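Local coordinates for Sensory/regulatory protein rpfC (Xanthomonas campestris pv. campestris, PDB 3M6M) that probably acts as the response-regulator receiver domain of a sensor histidine kinase, accepting a phosphoryl group at a site that binds magnesium, at residues R16-D21 against L51-E56; M28-L33 against A124-T129; L42-N45 against Q49-D52. All coordinates share one frame; numbering follows the deposited sequence.

Interaction 1: residues R16-D21 against L51-E56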
loop_
_atom_site.group_PDB
_atom_site.type_symbol
_atom_site.label_atom_id
_atom_site.label_comp_id
_atom_site.label_asym_id
_atom_site.label_seq_id
_atom_site.Cartn_x
_atom_site.Cartn_y
_atom_site.Cartn_z
ATOM N N ARG D 16 43.539 19.951 -1.065
ATOM C CA ARG D 16 44.080 18.814 -0.328
ATOM C C ARG D 16 43.376 17.541 -0.798
ATOM O O ARG D 16 42.165 17.380 -0.617
ATOM C CB ARG D 16 43.902 19.028 1.178
ATOM C CG ARG D 16 45.044 18.491 2.027
ATOM C CD ARG D 16 45.116 19.216 3.367
ATOM N NE ARG D 16 46.312 18.854 4.127
ATOM C CZ ARG D 16 46.333 18.004 5.153
ATOM N NH1 ARG D 16 45.217 17.413 5.565
ATOM N NH2 ARG D 16 47.477 17.745 5.772
ATOM N N MET D 17 44.143 16.645 -1.414
ATOM C CA MET D 17 43.580 15.476 -2.088
ATOM C C MET D 17 43.895 14.157 -1.397
ATOM O O MET D 17 45.015 13.935 -0.932
ATOM C CB MET D 17 44.051 15.417 -3.544
ATOM C CG MET D 17 43.473 16.499 -4.432
ATOM S SD MET D 17 41.715 16.269 -4.732
ATOM C CE MET D 17 41.312 17.827 -5.508
ATOM N N LEU D 18 42.891 13.287 -1.342
ATOM C CA LEU D 18 43.048 11.940 -0.813
ATOM C C LEU D 18 42.681 10.925 -1.893
ATOM O O LEU D 18 41.590 10.976 -2.462
ATOM C CB LEU D 18 42.194 11.749 0.445
ATOM C CG LEU D 18 42.329 10.458 1.262
ATOM C CD1 LEU D 18 43.774 10.152 1.646
ATOM C CD2 LEU D 18 41.462 10.551 2.502
ATOM N N VAL D 19 43.610 10.016 -2.176
ATOM C CA VAL D 19 43.457 9.062 -3.271
ATOM C C VAL D 19 43.544 7.626 -2.760
ATOM O O VAL D 19 44.431 7.293 -1.971
ATOM C CB VAL D 19 44.519 9.295 -4.382
ATOM C CG1 VAL D 19 44.331 8.313 -5.528
ATOM C CG2 VAL D 19 44.452 10.724 -4.906
ATOM N N ALA D 20 42.614 6.787 -3.211
ATOM C CA ALA D 20 42.621 5.366 -2.871
ATOM C C ALA D 20 42.569 4.474 -4.112
ATOM O O ALA D 20 41.654 4.578 -4.929
ATOM C CB ALA D 20 41.476 5.033 -1.925
ATOM N N ASP D 21 43.572 3.608 -4.237
ATOM C CA ASP D 21 43.622 2.580 -5.275
ATOM C C ASP D 21 44.506 1.436 -4.792
ATOM O O ASP D 21 45.566 1.672 -4.204
ATOM C CB ASP D 21 44.159 3.150 -6.591
ATOM C CG ASP D 21 43.914 2.226 -7.770
ATOM O OD1 ASP D 21 44.478 1.109 -7.794
ATOM O OD2 ASP D 21 43.166 2.624 -8.685
ATOM N N LEU D 51 39.017 6.128 4.962
ATOM C CA LEU D 51 38.103 6.455 6.056
ATOM C C LEU D 51 38.877 6.756 7.342
ATOM O O LEU D 51 38.538 7.691 8.069
ATOM C CB LEU D 51 37.078 5.336 6.270
ATOM C CG LEU D 51 36.092 5.064 5.125
ATOM C CD1 LEU D 51 35.420 3.702 5.277
ATOM C CD2 LEU D 51 35.048 6.163 5.005
ATOM N N ASP D 52 39.929 5.978 7.598
ATOM C CA ASP D 52 40.840 6.228 8.719
ATOM C C ASP D 52 41.575 7.568 8.589
ATOM O O ASP D 52 41.775 8.274 9.583
ATOM C CB ASP D 52 41.853 5.083 8.862
ATOM C CG ASP D 52 41.250 3.828 9.490
ATOM O OD1 ASP D 52 40.104 3.879 9.990
ATOM O OD2 ASP D 52 41.936 2.783 9.488
ATOM N N ALA D 53 41.966 7.910 7.362
ATOM C CA ALA D 53 42.661 9.166 7.080
ATOM C C ALA D 53 41.758 10.389 7.246
ATOM O O ALA D 53 42.201 11.430 7.739
ATOM C CB ALA D 53 43.267 9.135 5.679
ATOM N N MET D 54 40.495 10.249 6.843
ATOM C CA MET D 54 39.519 11.343 6.890
ATOM C C MET D 54 39.142 11.736 8.317
ATOM O O MET D 54 38.699 12.860 8.563
ATOM C CB MET D 54 38.262 10.975 6.100
ATOM C CG MET D 54 38.448 10.989 4.594
ATOM S SD MET D 54 37.082 10.231 3.690
ATOM C CE MET D 54 35.897 11.565 3.683
ATOM N N ALA D 55 39.320 10.800 9.246
ATOM C CA ALA D 55 39.067 11.048 10.659
ATOM C C ALA D 55 40.247 11.751 11.329
ATOM O O ALA D 55 40.081 12.412 12.358
ATOM C CB ALA D 55 38.749 9.743 11.372
ATOM N N GLU D 56 41.434 11.607 10.742
ATOM C CA GLU D 56 42.650 12.210 11.285
ATOM C C GLU D 56 42.871 13.616 10.723
ATOM O O GLU D 56 43.272 14.527 11.453
ATOM C CB GLU D 56 43.864 11.313 11.010
ATOM C CG GLU D 56 44.998 11.455 12.029
ATOM C CD GLU D 56 46.054 12.476 11.622
ATOM O OE1 GLU D 56 46.796 12.212 10.648
ATOM O OE2 GLU D 56 46.156 13.530 12.287
#

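Interaction 2: residues M28-L33 against A124-T129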
loop_
_atom_site.group_PDB
_atom_site.type_symbol
_atom_site.label_atom_id
_atom_site.label_comp_id
_atom_site.label_asym_id
_atom_site.label_seq_id
_atom_site.Cartn_x
_atom_site.Cartn_y
_atom_site.Cartn_z
ATOM N N MET D 28 50.490 6.102 -8.279
ATOM C CA MET D 28 51.638 6.878 -8.745
ATOM C C MET D 28 51.304 7.849 -9.876
ATOM O O MET D 28 51.737 9.003 -9.844
ATOM C CB MET D 28 52.793 5.956 -9.150
ATOM C CG MET D 28 53.550 5.365 -7.970
ATOM S SD MET D 28 55.013 4.432 -8.461
ATOM C CE MET D 28 55.771 4.137 -6.860
ATOM N N VAL D 29 50.533 7.390 -10.863
ATOM C CA VAL D 29 50.135 8.246 -11.990
ATOM C C VAL D 29 49.178 9.362 -11.559
ATOM O O VAL D 29 49.224 10.467 -12.101
ATOM C CB VAL D 29 49.554 7.450 -13.207
ATOM C CG1 VAL D 29 50.616 6.540 -13.821
ATOM C CG2 VAL D 29 48.311 6.651 -12.825
ATOM N N LEU D 30 48.326 9.068 -10.579
ATOM C CA LEU D 30 47.389 10.051 -10.040
ATOM C C LEU D 30 48.098 11.109 -9.199
ATOM O O LEU D 30 47.798 12.296 -9.314
ATOM C CB LEU D 30 46.279 9.369 -9.233
ATOM C CG LEU D 30 45.128 8.740 -10.028
ATOM C CD1 LEU D 30 44.376 7.719 -9.185
ATOM C CD2 LEU D 30 44.173 9.803 -10.562
ATOM N N GLN D 31 49.042 10.672 -8.365
ATOM C CA GLN D 31 49.849 11.577 -7.546
ATOM C C GLN D 31 50.660 12.544 -8.412
ATOM O O GLN D 31 50.706 13.743 -8.134
ATOM C CB GLN D 31 50.778 10.780 -6.621
ATOM C CG GLN D 31 51.539 11.619 -5.598
ATOM C CD GLN D 31 52.350 10.777 -4.627
ATOM O OE1 GLN D 31 51.839 9.829 -4.028
ATOM N NE2 GLN D 31 53.620 11.128 -4.458
ATOM N N ARG D 32 51.281 12.011 -9.463
ATOM C CA ARG D 32 52.117 12.793 -10.373
ATOM C C ARG D 32 51.357 13.882 -11.129
ATOM O O ARG D 32 51.817 15.024 -11.202
ATOM C CB ARG D 32 52.835 11.875 -11.366
ATOM C CG ARG D 32 54.206 11.395 -10.905
ATOM C CD ARG D 32 54.798 10.363 -11.864
ATOM N NE ARG D 32 54.659 10.749 -13.270
ATOM C CZ ARG D 32 55.541 11.474 -13.954
ATOM N NH1 ARG D 32 56.655 11.910 -13.376
ATOM N NH2 ARG D 32 55.310 11.764 -15.228
ATOM N N LEU D 33 50.196 13.531 -11.682
ATOM C CA LEU D 33 49.446 14.451 -12.541
ATOM C C LEU D 33 48.764 15.599 -11.788
ATOM O O LEU D 33 48.693 16.717 -12.302
ATOM C CB LEU D 33 48.450 13.698 -13.443
ATOM C CG LEU D 33 47.148 13.074 -12.923
ATOM C CD1 LEU D 33 46.026 14.104 -12.840
ATOM C CD2 LEU D 33 46.722 11.931 -13.830
ATOM N N ALA D 124 42.709 16.254 -18.147
ATOM C CA ALA D 124 41.851 17.409 -18.414
ATOM C C ALA D 124 40.466 17.260 -17.780
ATOM O O ALA D 124 39.958 18.203 -17.174
ATOM C CB ALA D 124 41.732 17.649 -19.914
ATOM N N LYS D 125 39.870 16.075 -17.918
ATOM C CA LYS D 125 38.543 15.792 -17.358
ATOM C C LYS D 125 38.535 15.657 -15.838
ATOM O O LYS D 125 37.531 15.962 -15.196
ATOM C CB LYS D 125 37.918 14.548 -18.005
ATOM C CG LYS D 125 36.679 14.829 -18.859
ATOM C CD LYS D 125 37.007 15.596 -20.139
ATOM C CE LYS D 125 35.742 16.038 -20.860
ATOM N NZ LYS D 125 36.053 16.869 -22.055
ATOM N N LEU D 126 39.648 15.197 -15.273
ATOM C CA LEU D 126 39.774 15.065 -13.825
ATOM C C LEU D 126 39.911 16.434 -13.158
ATOM O O LEU D 126 39.178 16.742 -12.218
ATOM C CB LEU D 126 40.956 14.156 -13.455
ATOM C CG LEU D 126 41.177 13.785 -11.982
ATOM C CD1 LEU D 126 40.041 12.931 -11.434
ATOM C CD2 LEU D 126 42.506 13.068 -11.803
ATOM N N LEU D 127 40.834 17.251 -13.663
ATOM C CA LEU D 127 41.121 18.568 -13.084
ATOM C C LEU D 127 39.967 19.563 -13.221
ATOM O O LEU D 127 39.770 20.408 -12.345
ATOM C CB LEU D 127 42.407 19.155 -13.679
ATOM C CG LEU D 127 43.736 18.501 -13.280
ATOM C CD1 LEU D 127 44.839 18.876 -14.260
ATOM C CD2 LEU D 127 44.137 18.855 -11.850
ATOM N N ASP D 128 39.213 19.459 -14.314
ATOM C CA ASP D 128 38.047 20.317 -14.544
ATOM C C ASP D 128 36.883 19.972 -13.616
ATOM O O ASP D 128 36.162 20.863 -13.158
ATOM C CB ASP D 128 37.597 20.248 -16.007
ATOM C CG ASP D 128 38.475 21.076 -16.934
ATOM O OD1 ASP D 128 39.700 21.162 -16.698
ATOM O OD2 ASP D 128 37.935 21.641 -17.907
ATOM N N THR D 129 36.705 18.681 -13.347
ATOM C CA THR D 129 35.669 18.212 -12.427
ATOM C C THR D 129 36.027 18.511 -10.972
ATOM O O THR D 129 35.140 18.750 -10.150
ATOM C CB THR D 129 35.381 16.705 -12.593
ATOM O OG1 THR D 129 36.616 15.995 -12.750
ATOM C CG2 THR D 129 34.503 16.457 -13.813
#

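Interaction 3: residues L42-N45 against Q49-D52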
loop_
_atom_site.group_PDB
_atom_site.type_symbol
_atom_site.label_atom_id
_atom_site.label_comp_id
_atom_site.label_asym_id
_atom_site.label_seq_id
_atom_site.Cartn_x
_atom_site.Cartn_y
_atom_site.Cartn_z
ATOM N N LEU D 42 47.628 12.680 -0.751
ATOM C CA LEU D 42 47.942 11.500 0.053
ATOM C C LEU D 42 47.313 10.275 -0.606
ATOM O O LEU D 42 46.107 10.248 -0.875
ATOM C CB LEU D 42 47.456 11.642 1.502
ATOM C CG LEU D 42 47.886 10.528 2.473
ATOM C CD1 LEU D 42 49.325 10.714 2.955
ATOM C CD2 LEU D 42 46.944 10.434 3.661
ATOM N N CYS D 43 48.144 9.273 -0.874
ATOM C CA CYS D 43 47.690 8.036 -1.493
ATOM C C CYS D 43 47.604 6.914 -0.474
ATOM O O CYS D 43 48.485 6.763 0.374
ATOM C CB CYS D 43 48.609 7.639 -2.645
ATOM S SG CYS D 43 48.541 8.789 -4.018
ATOM N N VAL D 44 46.535 6.132 -0.571
ATOM C CA VAL D 44 46.284 5.049 0.368
ATOM C C VAL D 44 45.849 3.775 -0.374
ATOM O O VAL D 44 45.420 3.841 -1.531
ATOM C CB VAL D 44 45.300 5.507 1.482
ATOM C CG1 VAL D 44 43.849 5.144 1.153
ATOM C CG2 VAL D 44 45.736 4.957 2.830
ATOM N N ASN D 45 45.966 2.623 0.285
ATOM C CA ASN D 45 45.850 1.324 -0.391
ATOM C C ASN D 45 44.433 0.755 -0.564
ATOM O O ASN D 45 44.227 -0.159 -1.366
ATOM C CB ASN D 45 46.748 0.285 0.297
ATOM C CG ASN D 45 48.231 0.500 0.018
ATOM O OD1 ASN D 45 49.048 -0.384 0.276
ATOM N ND2 ASN D 45 48.585 1.671 -0.507
ATOM N N GLN D 49 41.280 2.524 4.679
ATOM C CA GLN D 49 42.397 3.397 5.018
ATOM C C GLN D 49 42.113 4.872 4.723
ATOM O O GLN D 49 42.638 5.750 5.407
ATOM C CB GLN D 49 43.680 2.944 4.308
ATOM C CG GLN D 49 44.171 1.541 4.677
ATOM C CD GLN D 49 43.659 0.459 3.733
ATOM O OE1 GLN D 49 42.477 0.424 3.381
ATOM N NE2 GLN D 49 44.555 -0.432 3.322
ATOM N N VAL D 50 41.291 5.142 3.708
ATOM C CA VAL D 50 40.861 6.518 3.421
ATOM C C VAL D 50 39.890 7.016 4.496
ATOM O O VAL D 50 39.952 8.175 4.908
ATOM C CB VAL D 50 40.305 6.713 1.957
ATOM C CG1 VAL D 50 39.811 5.423 1.370
ATOM C CG2 VAL D 50 39.209 7.776 1.894
ATOM N N LEU D 51 39.017 6.128 4.962
ATOM C CA LEU D 51 38.103 6.455 6.056
ATOM C C LEU D 51 38.877 6.756 7.342
ATOM O O LEU D 51 38.538 7.691 8.069
ATOM C CB LEU D 51 37.078 5.336 6.270
ATOM C CG LEU D 51 36.092 5.064 5.125
ATOM C CD1 LEU D 51 35.420 3.702 5.277
ATOM C CD2 LEU D 51 35.048 6.163 5.005
ATOM N N ASP D 52 39.929 5.978 7.598
ATOM C CA ASP D 52 40.840 6.228 8.719
ATOM C C ASP D 52 41.575 7.568 8.589
ATOM O O ASP D 52 41.775 8.274 9.583
ATOM C CB ASP D 52 41.853 5.083 8.862
ATOM C CG ASP D 52 41.250 3.828 9.490
ATOM O OD1 ASP D 52 40.104 3.879 9.990
ATOM O OD2 ASP D 52 41.936 2.783 9.488
#

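Interaction 1: residues R16-D21 against L51-E56
This contact belongs to the CheY-like receiver fold, an alpha/beta sandwich in which helix 47-56 is one of the helices packed on one face of the parallel sheet, and L18 of strand 16-20 meets A53 and M54 of that helix. The backbones come nearest at L18 and A53, whose CA atoms are 8.4 Å apart. One branch of the leucine does most of the touching: L18 CD2 lies 3.9 Å from A53 CB and 3.7 Å from M54 CG, while CD1 stands a little farther off, beside the same alanine methyl. L18 reaches the helix because its CG stands opposite the backbone N (chi1 -173°), carrying the forked end outward from the sheet. A branched leucine suits this place, since it spans the gap between strand and helix. Alanine suits the near side of the helix, where a single methyl lets the backbones approach. M54 crosses L18 at a slant; its CG, beside the backbone N and anti to the carbonyl carbon (chi1 -73°), meets the leucine, and a later bend turns the chain's end past it. Around this contact M54 also packs on V62 of strand 61-65 and L80 of helix 73-85, and L18 touches L42 of strand 40-44.

Interaction 2: residues M28-L33 against A124-T129
L126 of helix 123-133 presents one methyl to two leucines of helix 24-35, and that small cluster of three leucines is the tightly packed part of the contact. L126 CD2 lies 3.8 Å from L33 CD1, and L30 CD2 is 3.9 Å from the same L126 CD2, so a single branch serves both partners. L30 and L33 are three positions apart, close to one helical turn; L33 starts toward helix 123-133, while L30 leaves its backbone obliquely and brings CD2 round to it. L126 crosses each of them at about a right angle, meeting them branch to branch instead of lying alongside. The torsions differ. L126 holds its CG opposite the backbone N (chi1 -174°), directing the fork at the other helix. L33 takes a rotation unusual in a helix, with CG between its backbone N and carbonyl carbon (chi1 73°), and this carries CD1 to L126. V121, in the loop before helix 123-133, touches all three leucines.

Away from the cluster the contact slackens. L127 lies opposite L33 along the backbone, their CA atoms 9.3 Å apart, yet its nearest approach is L127 CD1 to L33 O, 4.8 Å, and it packs on H39 instead. Farther round the helices, R32, K125 and D128 put their charges on the exposed flanks, while L30 and L126 are buried and L33 is partly so.

With nothing but methyl groups meeting, the two helices are joined by dispersion and the hydrophobic effect. Such contacts lack the directional demands of hydrogen bonds, and leucine, long and branched, suits them by bridging the wide gap between helix backbones.

Interaction 3: residues L42-N45 against Q49-D52
N45 CB lies over one face of the Q49 carboxamide, near its nitrogen, with Q49 NE2 3.8 Å from N45 CB, a contact of van der Waals kind rather than a bond. The second amide, that of N45, turns away from helix 47-56 toward R27 of helix 24-35, so the two planar groups do not stack. The glutamine chain bends at its second torsion (chi2 93°), which swings the amide over to the start of the loop after strand 40-44. Farther in lies the apolar part. V44 CG2 faces Q49 CB, modelled at 3.2 Å, too short to be taken literally. V44 CG1 rests on V50, 4.0 Å from V50 CB and 3.6 Å from V50 N, as well as near Q49 CB. A beta-branched valine suits this strand end because its two methyls press side by side on Q49 and V50 in the first turn of the helix that follows. Strand 40-44 and helix 47-56 are thus joined by the short turn of a beta-alpha unit, and V50 continues inward to L18 and A20 of strand 16-20. The chemistry grades from amides at the surface, which can meet water, to methyls farther in, where V44 and V50 make an apolar contact between strand and helix.

Overall arrangement
Interactions 1 and 3 lie close together, their centres 4 Å apart, and share helix 47-56, which they tie to the neighbouring strands 16-20 and 40-44. Interaction 2 sits about 16 and 17 Å from those centres, where it ties helices 24-35 and 123-133 to each other on the opposite face of the sheet. Strand 16-20 links the two layers: L18 faces helix 47-56, whereas V19 packs on L30. Along the chain, interaction 3 is nested inside the loop closed by interaction 2, and segments 16-21, 28-33, 51-56 and 124-129 alternate, so the early strand and helix each meet a partner from later in the chain. Strand 16-20 leads directly to D21 and the magnesium ligand D22.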